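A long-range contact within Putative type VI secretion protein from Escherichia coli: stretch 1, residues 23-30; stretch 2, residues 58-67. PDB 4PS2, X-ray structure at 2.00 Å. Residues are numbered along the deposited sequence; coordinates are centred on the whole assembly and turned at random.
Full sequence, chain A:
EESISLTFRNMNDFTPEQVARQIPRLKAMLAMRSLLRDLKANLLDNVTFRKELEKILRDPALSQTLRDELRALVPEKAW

Stretch 1, residues 23-30: IPRLKAML
Stretch 2 58-67: RDPALSQTLR

No direct hydrogen bond joins the two stretches; their one polar link is a water that donates to both Pro24 O and Asp59 OD2, at 2.7 Å each. Pro24 O also accepts the helical bond from Ala28 N (2.9 Å), so the water uses a carbonyl already engaged in the helix. Stretch 1 is helical throughout (phi/psi near -64/-43), kinked at Pro24, whose ring nitrogen has no hydrogen to give to the preceding turn. Stretch 2 runs through a type I turn, Asp59 to Leu62, closed by Leu62 N to Asp59 O (3.3 Å), and enters a helix at Gln64. Asp59 (chi1 t) steadies the turn by accepting from Ala61 N at OD1 (3.1 Å); Arg67 NH2 reaches back to Asp59 O (2.8 Å). Ser63 (chi1 p, phi/psi -83/154) caps the helix, its OG accepting from Leu66 N (3.0 Å).

In register, CA of Pro24 lies 6.4 Å from CA of Ala61, and CA of Arg25 6.1 Å from CA of Leu62. Ala61, with only a CB, lets the Pro24 ring (C-gamma exo pucker) come within 3.7 Å, Pro24 CG to Ala61 CB. The single methyl of Ala28, directed toward stretch 2, is met by Leu62, CB to CD1 3.8 Å. The CA-to-CB bond of Leu62 points sideways, but its mt rotamer brings the methyls to the first helix, with CD2 3.4 Å from Pro24 O and 4.1 Å from Pro24 CB. The CA-to-CB bond of Leu66 points toward stretch 1; chi1 is t and chi2 84°. Its CD2 lies 3.8 Å from CG of Arg25, whose chain is extended (chi1 to chi3 t); the closest contact is made by its aliphatic part, while Leu66 CD1 sits obliquely by the guanidinium. Met29 CG (chi1 m, chi2 t, chi3 p) approaches Leu66 CD1 at 4.5 Å. Together the stretches bury 301 Å², with Leu62 and Leu66 themselves buried.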

# COMPACT_ATOMS: atom_id res chain seq x y z
N ILE A 23 -0.79 1.92 10.97
CA ILE A 23 0.49 1.25 10.61
C ILE A 23 0.34 0.30 9.37
O ILE A 23 1.08 0.51 8.42
CB ILE A 23 1.18 0.55 11.83
CG1 ILE A 23 1.62 1.55 12.93
CG2 ILE A 23 2.33 -0.41 11.41
CD1 ILE A 23 2.43 2.74 12.54
N PRO A 24 -0.60 -0.68 9.33
CA PRO A 24 -0.73 -1.53 8.13
C PRO A 24 -1.15 -0.76 6.86
O PRO A 24 -0.72 -1.12 5.76
CB PRO A 24 -1.80 -2.56 8.52
CG PRO A 24 -1.92 -2.47 9.99
CD PRO A 24 -1.60 -1.08 10.36
N ARG A 25 -1.95 0.29 7.02
CA ARG A 25 -2.41 1.14 5.92
C ARG A 25 -1.21 1.83 5.27
O ARG A 25 -1.05 1.76 4.05
CB ARG A 25 -3.45 2.15 6.43
CG ARG A 25 -3.85 3.23 5.42
CD ARG A 25 -4.83 4.25 6.01
NE ARG A 25 -5.11 5.29 5.02
CZ ARG A 25 -4.45 6.43 4.91
NH1 ARG A 25 -3.49 6.74 5.77
NH2 ARG A 25 -4.76 7.29 3.95
N LEU A 26 -0.37 2.48 6.07
CA LEU A 26 0.83 3.17 5.58
C LEU A 26 1.87 2.22 5.00
O LEU A 26 2.56 2.57 4.04
CB LEU A 26 1.44 4.03 6.69
CG LEU A 26 0.62 5.27 7.03
CD1 LEU A 26 1.12 5.88 8.28
CD2 LEU A 26 0.64 6.30 5.89
N LYS A 27 1.96 1.02 5.57
CA LYS A 27 2.87 -0.01 5.08
C LYS A 27 2.41 -0.46 3.68
O LYS A 27 3.24 -0.56 2.78
CB LYS A 27 2.88 -1.21 6.03
CG LYS A 27 3.95 -2.27 5.70
CD LYS A 27 3.67 -3.57 6.47
CE LYS A 27 4.71 -4.64 6.27
NZ LYS A 27 4.57 -5.35 4.97
N ALA A 28 1.10 -0.71 3.50
CA ALA A 28 0.55 -1.09 2.20
C ALA A 28 0.77 0.02 1.15
O ALA A 28 1.17 -0.28 0.03
CB ALA A 28 -0.94 -1.43 2.33
N MET A 29 0.54 1.29 1.53
CA MET A 29 0.72 2.46 0.68
C MET A 29 2.19 2.62 0.22
O MET A 29 2.42 2.97 -0.95
CB MET A 29 0.28 3.72 1.43
CG MET A 29 -1.25 3.92 1.46
SD MET A 29 -1.74 5.19 2.67
CE MET A 29 -1.27 6.61 1.83
N LEU A 30 3.16 2.41 1.13
CA LEU A 30 4.57 2.53 0.77
C LEU A 30 4.98 1.33 -0.11
O LEU A 30 5.67 1.52 -1.12
CB LEU A 30 5.48 2.69 1.99
CG LEU A 30 6.98 2.84 1.70
CD1 LEU A 30 7.27 4.07 0.81
CD2 LEU A 30 7.78 2.89 3.01
N ARG A 58 -3.16 -8.60 0.61
CA ARG A 58 -3.55 -9.74 1.43
C ARG A 58 -3.66 -9.37 2.93
O ARG A 58 -4.41 -10.02 3.63
CB ARG A 58 -2.52 -10.86 1.20
CG ARG A 58 -2.75 -12.19 1.90
CD ARG A 58 -1.70 -13.21 1.48
NE ARG A 58 -1.64 -13.33 0.02
CZ ARG A 58 -0.53 -13.59 -0.66
NH1 ARG A 58 0.62 -13.79 -0.02
NH2 ARG A 58 -0.56 -13.67 -1.98
N ASP A 59 -2.93 -8.32 3.40
CA ASP A 59 -2.94 -7.90 4.81
C ASP A 59 -4.37 -7.80 5.37
O ASP A 59 -5.18 -7.01 4.88
CB ASP A 59 -2.17 -6.58 5.04
CG ASP A 59 -1.78 -6.31 6.49
OD1 ASP A 59 -2.53 -6.73 7.40
OD2 ASP A 59 -0.76 -5.65 6.70
N PRO A 60 -4.74 -8.66 6.35
CA PRO A 60 -6.13 -8.64 6.84
C PRO A 60 -6.52 -7.41 7.66
O PRO A 60 -7.70 -7.18 7.89
CB PRO A 60 -6.25 -9.95 7.64
CG PRO A 60 -4.86 -10.35 7.95
CD PRO A 60 -3.94 -9.74 6.97
N ALA A 61 -5.53 -6.60 8.08
CA ALA A 61 -5.77 -5.39 8.86
C ALA A 61 -6.20 -4.22 7.96
O ALA A 61 -6.65 -3.20 8.47
CB ALA A 61 -4.52 -5.03 9.65
N LEU A 62 -6.10 -4.38 6.61
CA LEU A 62 -6.49 -3.33 5.67
C LEU A 62 -7.98 -3.26 5.49
O LEU A 62 -8.65 -4.29 5.56
CB LEU A 62 -5.87 -3.55 4.29
CG LEU A 62 -4.34 -3.64 4.22
CD1 LEU A 62 -3.88 -3.81 2.79
CD2 LEU A 62 -3.68 -2.42 4.87
N SER A 63 -8.50 -2.06 5.20
CA SER A 63 -9.93 -1.94 4.90
C SER A 63 -10.10 -2.31 3.41
O SER A 63 -9.15 -2.17 2.63
CB SER A 63 -10.44 -0.54 5.20
OG SER A 63 -9.98 0.41 4.25
N GLN A 64 -11.29 -2.79 3.01
CA GLN A 64 -11.52 -3.10 1.60
C GLN A 64 -11.57 -1.79 0.79
O GLN A 64 -11.17 -1.77 -0.38
CB GLN A 64 -12.80 -3.95 1.42
CG GLN A 64 -13.06 -4.43 -0.03
CD GLN A 64 -11.92 -5.24 -0.62
OE1 GLN A 64 -11.40 -6.18 -0.00
NE2 GLN A 64 -11.53 -4.90 -1.84
N THR A 65 -11.99 -0.68 1.44
CA THR A 65 -12.03 0.64 0.81
C THR A 65 -10.61 1.03 0.41
O THR A 65 -10.40 1.43 -0.73
CB THR A 65 -12.72 1.67 1.73
OG1 THR A 65 -14.02 1.18 2.05
CG2 THR A 65 -12.86 3.06 1.08
N LEU A 66 -9.63 0.86 1.32
CA LEU A 66 -8.23 1.14 0.98
C LEU A 66 -7.71 0.21 -0.13
O LEU A 66 -7.02 0.69 -1.03
CB LEU A 66 -7.30 1.07 2.19
CG LEU A 66 -5.84 1.41 1.86
CD1 LEU A 66 -5.60 2.91 1.88
CD2 LEU A 66 -4.90 0.72 2.77
N ARG A 67 -8.01 -1.11 -0.07
CA ARG A 67 -7.57 -2.05 -1.10
C ARG A 67 -8.02 -1.60 -2.49
O ARG A 67 -7.20 -1.63 -3.41
CB ARG A 67 -8.07 -3.48 -0.85
CG ARG A 67 -7.42 -4.18 0.29
CD ARG A 67 -7.89 -5.65 0.36
NE ARG A 67 -7.46 -6.24 1.63
CZ ARG A 67 -8.27 -6.51 2.65
NH1 ARG A 67 -9.58 -6.33 2.53
NH2 ARG A 67 -7.78 -7.01 3.77
O HOH W 1 0.11 -3.63 5.14